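Local coordinates for protein dihydroxyacetone kinase (Citrobacter freundii, PDB 1UN8) that transfers a phosphate from ATP to dihydroxyacetone, giving dihydroxyacetone phosphate in glycerol fermentation, and holds a phospholipid in its C-terminal helical barrel, at residues Gly450-Val453 with Val454-Leu457; Leu410-Leu413 with Ala414-Phe417. One frame throughout, in Å; residues are numbered along the deposited sequence.

Contact 1: Gly450-Val453 with Val454-Leu457. With MYY ((2R)-3-(phosphonooxy)-2-(tetradecanoyloxy)propyl palmitate), chain C.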
loop_
_atom_site.group_PDB
_atom_site.type_symbol
_atom_site.label_atom_id
_atom_site.label_comp_id
_atom_site.label_asym_id
_atom_site.label_seq_id
_atom_site.Cartn_x
_atom_site.Cartn_y
_atom_site.Cartn_z
ATOM N N GLY A 450 -35.875 -20.114 -34.198
ATOM C CA GLY A 450 -36.457 -21.119 -35.072
ATOM C C GLY A 450 -35.613 -22.340 -35.386
ATOM O O GLY A 450 -35.608 -22.813 -36.519
ATOM N N ALA A 451 -34.893 -22.858 -34.397
ATOM C CA ALA A 451 -34.073 -24.046 -34.609
ATOM C C ALA A 451 -34.867 -25.231 -34.085
ATOM O O ALA A 451 -35.830 -25.051 -33.341
ATOM C CB ALA A 451 -32.752 -23.921 -33.860
ATOM N N ASN A 452 -34.489 -26.439 -34.477
ATOM C CA ASN A 452 -35.208 -27.603 -33.987
ATOM C C ASN A 452 -34.691 -27.881 -32.582
ATOM O O ASN A 452 -33.630 -27.389 -32.203
ATOM C CB ASN A 452 -34.982 -28.812 -34.899
ATOM C CG ASN A 452 -33.594 -29.387 -34.766
ATOM O OD1 ASN A 452 -33.262 -30.032 -33.767
ATOM N ND2 ASN A 452 -32.767 -29.155 -35.773
ATOM N N VAL A 453 -35.440 -28.668 -31.819
ATOM C CA VAL A 453 -35.087 -28.988 -30.443
ATOM C C VAL A 453 -33.665 -29.478 -30.225
ATOM O O VAL A 453 -32.963 -28.967 -29.359
ATOM C CB VAL A 453 -36.062 -30.016 -29.860
ATOM C CG1 VAL A 453 -35.865 -30.126 -28.360
ATOM C CG2 VAL A 453 -37.481 -29.596 -30.169
ATOM N N VAL A 454 -33.234 -30.462 -31.000
ATOM C CA VAL A 454 -31.886 -30.983 -30.846
ATOM C C VAL A 454 -30.821 -29.913 -31.069
ATOM O O VAL A 454 -29.794 -29.899 -30.397
ATOM C CB VAL A 454 -31.644 -32.174 -31.804
ATOM C CG1 VAL A 454 -30.181 -32.603 -31.778
ATOM C CG2 VAL A 454 -32.527 -33.334 -31.387
ATOM N N GLU A 455 -31.057 -29.018 -32.014
ATOM C CA GLU A 455 -30.096 -27.957 -32.278
ATOM C C GLU A 455 -30.009 -27.029 -31.078
ATOM O O GLU A 455 -28.916 -26.651 -30.650
ATOM C CB GLU A 455 -30.509 -27.160 -33.515
ATOM C CG GLU A 455 -29.565 -27.328 -34.684
ATOM C CD GLU A 455 -30.239 -27.077 -36.019
ATOM O OE1 GLU A 455 -30.714 -25.936 -36.247
ATOM O OE2 GLU A 455 -30.285 -28.031 -36.837
ATOM N N ALA A 456 -31.174 -26.673 -30.540
ATOM C CA ALA A 456 -31.246 -25.778 -29.394
ATOM C C ALA A 456 -30.579 -26.415 -28.173
ATOM O O ALA A 456 -29.831 -25.750 -27.448
ATOM C CB ALA A 456 -32.710 -25.434 -29.093
ATOM N N LEU A 457 -30.847 -27.701 -27.958
ATOM C CA LEU A 457 -30.272 -28.422 -26.829
ATOM C C LEU A 457 -28.759 -28.451 -26.920
ATOM O O LEU A 457 -28.074 -28.378 -25.905
ATOM C CB LEU A 457 -30.816 -29.849 -26.764
ATOM C CG LEU A 457 -32.277 -29.976 -26.317
ATOM C CD1 LEU A 457 -32.721 -31.434 -26.361
ATOM C CD2 LEU A 457 -32.428 -29.413 -24.908
HETATM C C38 MYY C . -32.436 -30.378 -13.226
HETATM C C37 MYY C . -33.946 -30.356 -13.474
HETATM C C36 MYY C . -34.261 -30.144 -14.957
HETATM C C35 MYY C . -35.770 -30.156 -15.218
HETATM C C34 MYY C . -36.073 -30.080 -16.719
HETATM C C33 MYY C . -37.571 -30.101 -17.032
HETATM C C32 MYY C . -37.830 -29.986 -18.539
HETATM C C31 MYY C . -37.371 -31.232 -19.300
HETATM C C30 MYY C . -37.215 -31.017 -20.811
HETATM C C29 MYY C . -38.521 -30.938 -21.609
HETATM C C28 MYY C . -38.227 -31.120 -23.101
HETATM C C27 MYY C . -39.475 -31.105 -23.989
HETATM C C26 MYY C . -39.187 -31.621 -25.403
HETATM C C25 MYY C . -40.447 -31.580 -26.277
HETATM C C24 MYY C . -40.542 -32.737 -27.272
HETATM C C23 MYY C . -40.063 -32.436 -28.700
HETATM O O10 MYY C . -39.233 -31.553 -28.919
HETATM O O8 MYY C . -40.592 -33.160 -29.723
HETATM C C6 MYY C . -40.004 -32.843 -30.999
HETATM C C5 MYY C . -38.880 -33.823 -31.316
HETATM C C4 MYY C . -39.158 -34.580 -32.625
HETATM O O6 MYY C . -40.503 -35.078 -32.729
HETATM P P MYY C . -41.028 -36.403 -31.964
HETATM O O4 MYY C . -40.621 -36.242 -30.411
HETATM O O3 MYY C . -42.637 -36.294 -32.029
HETATM O O5 MYY C . -40.549 -37.675 -32.556
HETATM O O7 MYY C . -38.624 -34.666 -30.175
HETATM C C7 MYY C . -37.357 -35.168 -30.183
HETATM O O9 MYY C . -36.583 -34.931 -31.108
HETATM C C8 MYY C . -36.930 -36.070 -29.019
HETATM C C9 MYY C . -35.735 -35.467 -28.279
HETATM C C10 MYY C . -36.012 -35.319 -26.780
HETATM C C11 MYY C . -34.816 -34.732 -26.027
HETATM C C12 MYY C . -35.155 -34.527 -24.549
HETATM C C13 MYY C . -34.009 -33.862 -23.783
HETATM C C14 MYY C . -34.532 -33.413 -22.417
HETATM C C15 MYY C . -33.519 -32.581 -21.629
HETATM C C16 MYY C . -32.542 -33.447 -20.833
HETATM C C17 MYY C . -31.893 -32.601 -19.736
HETATM C C18 MYY C . -31.314 -33.486 -18.630
HETATM C C19 MYY C . -30.928 -32.662 -17.400
HETATM C C20 MYY C . -30.529 -33.567 -16.231
#

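Contact 2: Leu410-Leu413 with Ala414-Phe417. With MYY ((2R)-3-(phosphonooxy)-2-(tetradecanoyloxy)propyl palmitate), chain C.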
loop_
_atom_site.group_PDB
_atom_site.type_symbol
_atom_site.label_atom_id
_atom_site.label_comp_id
_atom_site.label_asym_id
_atom_site.label_seq_id
_atom_site.Cartn_x
_atom_site.Cartn_y
_atom_site.Cartn_z
ATOM N N LEU A 410 -46.718 -25.171 -22.183
ATOM C CA LEU A 410 -46.440 -26.411 -22.900
ATOM C C LEU A 410 -46.510 -26.361 -24.425
ATOM O O LEU A 410 -45.855 -27.151 -25.102
ATOM C CB LEU A 410 -47.389 -27.508 -22.411
ATOM C CG LEU A 410 -47.329 -27.896 -20.934
ATOM C CD1 LEU A 410 -48.488 -28.832 -20.592
ATOM C CD2 LEU A 410 -45.992 -28.559 -20.641
ATOM N N ASN A 411 -47.299 -25.445 -24.976
ATOM C CA ASN A 411 -47.437 -25.388 -26.424
ATOM C C ASN A 411 -46.386 -24.561 -27.155
ATOM O O ASN A 411 -46.436 -24.420 -28.380
ATOM C CB ASN A 411 -48.835 -24.901 -26.793
ATOM C CG ASN A 411 -49.315 -25.492 -28.100
ATOM O OD1 ASN A 411 -49.322 -26.714 -28.274
ATOM N ND2 ASN A 411 -49.716 -24.631 -29.030
ATOM N N ASN A 412 -45.431 -24.025 -26.406
ATOM C CA ASN A 412 -44.368 -23.227 -26.997
ATOM C C ASN A 412 -43.057 -23.537 -26.298
ATOM O O ASN A 412 -42.759 -22.964 -25.247
ATOM C CB ASN A 412 -44.682 -21.737 -26.866
ATOM C CG ASN A 412 -43.622 -20.857 -27.512
ATOM O OD1 ASN A 412 -43.792 -19.645 -27.613
ATOM N ND2 ASN A 412 -42.521 -21.465 -27.948
ATOM N N LEU A 413 -42.274 -24.435 -26.894
ATOM C CA LEU A 413 -40.989 -24.838 -26.326
ATOM C C LEU A 413 -40.073 -23.673 -25.987
ATOM O O LEU A 413 -39.529 -23.616 -24.879
ATOM C CB LEU A 413 -40.257 -25.801 -27.264
ATOM C CG LEU A 413 -40.686 -27.269 -27.178
ATOM C CD1 LEU A 413 -39.750 -28.109 -28.030
ATOM C CD2 LEU A 413 -40.630 -27.757 -25.725
ATOM N N ALA A 414 -39.908 -22.748 -26.934
ATOM C CA ALA A 414 -39.046 -21.587 -26.721
ATOM C C ALA A 414 -39.344 -20.922 -25.382
ATOM O O ALA A 414 -38.466 -20.770 -24.539
ATOM C CB ALA A 414 -39.227 -20.588 -27.851
ATOM N N THR A 415 -40.595 -20.538 -25.187
ATOM C CA THR A 415 -41.009 -19.894 -23.950
ATOM C C THR A 415 -40.929 -20.873 -22.785
ATOM O O THR A 415 -40.598 -20.483 -21.663
ATOM C CB THR A 415 -42.439 -19.346 -24.087
ATOM O OG1 THR A 415 -42.498 -18.493 -25.239
ATOM C CG2 THR A 415 -42.829 -18.539 -22.856
ATOM N N LEU A 416 -41.224 -22.144 -23.050
ATOM C CA LEU A 416 -41.151 -23.156 -22.004
ATOM C C LEU A 416 -39.735 -23.266 -21.485
ATOM O O LEU A 416 -39.509 -23.234 -20.278
ATOM C CB LEU A 416 -41.583 -24.528 -22.516
ATOM C CG LEU A 416 -41.429 -25.619 -21.451
ATOM C CD1 LEU A 416 -42.387 -25.348 -20.287
ATOM C CD2 LEU A 416 -41.700 -26.982 -22.064
ATOM N N PHE A 417 -38.778 -23.403 -22.396
ATOM C CA PHE A 417 -37.382 -23.510 -21.995
ATOM C C PHE A 417 -36.977 -22.252 -21.239
ATOM O O PHE A 417 -36.394 -22.322 -20.153
ATOM C CB PHE A 417 -36.470 -23.711 -23.219
ATOM C CG PHE A 417 -36.438 -25.133 -23.738
ATOM C CD1 PHE A 417 -35.512 -25.511 -24.707
ATOM C CD2 PHE A 417 -37.327 -26.094 -23.258
ATOM C CE1 PHE A 417 -35.474 -26.815 -25.188
ATOM C CE2 PHE A 417 -37.294 -27.399 -23.733
ATOM C CZ PHE A 417 -36.364 -27.761 -24.700
HETATM C C38 MYY C . -32.436 -30.378 -13.226
HETATM C C37 MYY C . -33.946 -30.356 -13.474
HETATM C C36 MYY C . -34.261 -30.144 -14.957
HETATM C C35 MYY C . -35.770 -30.156 -15.218
HETATM C C34 MYY C . -36.073 -30.080 -16.719
HETATM C C33 MYY C . -37.571 -30.101 -17.032
HETATM C C32 MYY C . -37.830 -29.986 -18.539
HETATM C C31 MYY C . -37.371 -31.232 -19.300
HETATM C C30 MYY C . -37.215 -31.017 -20.811
HETATM C C29 MYY C . -38.521 -30.938 -21.609
HETATM C C28 MYY C . -38.227 -31.120 -23.101
HETATM C C27 MYY C . -39.475 -31.105 -23.989
HETATM C C26 MYY C . -39.187 -31.621 -25.403
HETATM C C25 MYY C . -40.447 -31.580 -26.277
HETATM C C24 MYY C . -40.542 -32.737 -27.272
HETATM C C23 MYY C . -40.063 -32.436 -28.700
HETATM O O10 MYY C . -39.233 -31.553 -28.919
HETATM O O8 MYY C . -40.592 -33.160 -29.723
HETATM C C6 MYY C . -40.004 -32.843 -30.999
HETATM C C5 MYY C . -38.880 -33.823 -31.316
HETATM C C4 MYY C . -39.158 -34.580 -32.625
HETATM O O6 MYY C . -40.503 -35.078 -32.729
HETATM P P MYY C . -41.028 -36.403 -31.964
HETATM O O4 MYY C . -40.621 -36.242 -30.411
HETATM O O3 MYY C . -42.637 -36.294 -32.029
HETATM O O5 MYY C . -40.549 -37.675 -32.556
HETATM O O7 MYY C . -38.624 -34.666 -30.175
HETATM C C7 MYY C . -37.357 -35.168 -30.183
HETATM O O9 MYY C . -36.583 -34.931 -31.108
HETATM C C8 MYY C . -36.930 -36.070 -29.019
HETATM C C9 MYY C . -35.735 -35.467 -28.279
HETATM C C10 MYY C . -36.012 -35.319 -26.780
HETATM C C11 MYY C . -34.816 -34.732 -26.027
HETATM C C12 MYY C . -35.155 -34.527 -24.549
HETATM C C13 MYY C . -34.009 -33.862 -23.783
HETATM C C14 MYY C . -34.532 -33.413 -22.417
HETATM C C15 MYY C . -33.519 -32.581 -21.629
HETATM C C16 MYY C . -32.542 -33.447 -20.833
HETATM C C17 MYY C . -31.893 -32.601 -19.736
HETATM C C18 MYY C . -31.314 -33.486 -18.630
HETATM C C19 MYY C . -30.928 -32.662 -17.400
HETATM C C20 MYY C . -30.529 -33.567 -16.231
#

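Contact 1: Gly450-Val453 with Val454-Leu457
The amide of Asn452 and the carboxylate of Glu455 are the flat groups here, and their planes stand 70° apart. Above the amide plane lies the backbone N of Glu455, which donates to Asn452 OD1 at 3.0 Å. The donor sits 50° out of that plane, so the bond misses the lone pairs. At the nitrogen end of the amide, Asn452 ND2 lies 2.9 Å from Glu455 OE2. The other carboxylate oxygen, Glu455 OE1, is 3.7 Å from the methyl CB of Ala451. The negative charge of Glu455, in the first turn, would probably be favoured by the helix dipole. The Asn452 side chain gets here by turning CG between its own N and carbonyl carbon (chi1 73°), which brings OD1 back over the first turn of the helix.

The backbone then takes over. Ala456 N donates to Asn452 O at 3.1 Å, and Leu457 N to Val453 O at 2.8 Å.

Another side of the turn is apolar. Val453 CG1 packs alongside Leu457 CD1 at 3.9 Å. Both residues border the bound phospholipid: the CG2 branch of Val453 faces its palmitoyl ester carbonyl O10, while Leu457 CD1 meets C13 of the tetradecanoyl chain at 3.8 Å. Val454 packs on Leu488 and Leu489 of helix 478-490, and Ala456 on Lys446 and Leu447 of helix 430-448.

This is an asparagine N-cap on helix 453-468, one of the helices of the eight-helix barrel, with Val453 and Leu457, one turn apart, lining the lipid pocket.

Contact 2: Leu410-Leu413 with Ala414-Phe417
Leu413 meets both Leu416 and Phe417, one turn further along the helix. Its CB leads away from the turn. CG is placed anti to the carbonyl carbon (chi1 -82°), and both methyls reach the lipid. CD1 lies 3.6 Å from the ester carbonyl O10. CD2 touches the palmitoyl chain at C25 and also packs 3.9 Å from Leu416 CD2 and 3.9 Å from Phe417 CE2. Phe417 meets the same palmitoyl chain: lipid C28 lies at the edge of its ring, near the ring plane, 3.9 Å from CE2. Leu413 and Phe417 lie one turn apart at the start of helix 413-427 in the eight-helix barrel, whose pocket holds the phospholipid. Asn412 holds the N-cap position, but its side chain makes no capping bond to a backbone N-H of the turn. Its OD1 accepts from Thr415 OG1 at 2.9 Å instead, with the hydroxyl 74° out of the amide plane, and ND2 is the atom turned to Ala414 N. The Asn412 and Thr415 side chains cross at about a right angle. Leu416 N bonds to Asn412 O at 2.8 Å, and Phe417 N to Leu413 O at 2.6 Å. The Phe417 ring also makes a T-shaped (edge-to-face) contact with Phe440 of helix 430-448, while Leu416 packs on Leu408 and Pro409.

How the contacts relate
Contact 2 comes first along the chain and contact 1 follows, with helix 430-448 running between them and packing against both. Their centres are about 12 Å apart, in the C-terminal domain and about 45 Å from the centre of the chain. Each is the start of a barrel helix, 413-427 and 453-468. The two starts touch directly: Val453 CG2 packs on Leu413 CD1 at 3.5 Å, and Leu457 CD2 on Phe417 CE1 at 4.0 Å. The four residues contribute jointly to the wall of the lipid pocket. Contact 1 is the nearer to an annotated nucleotide site, since the Leu457 side chain is about 10 Å from that of ATP-binding Met477.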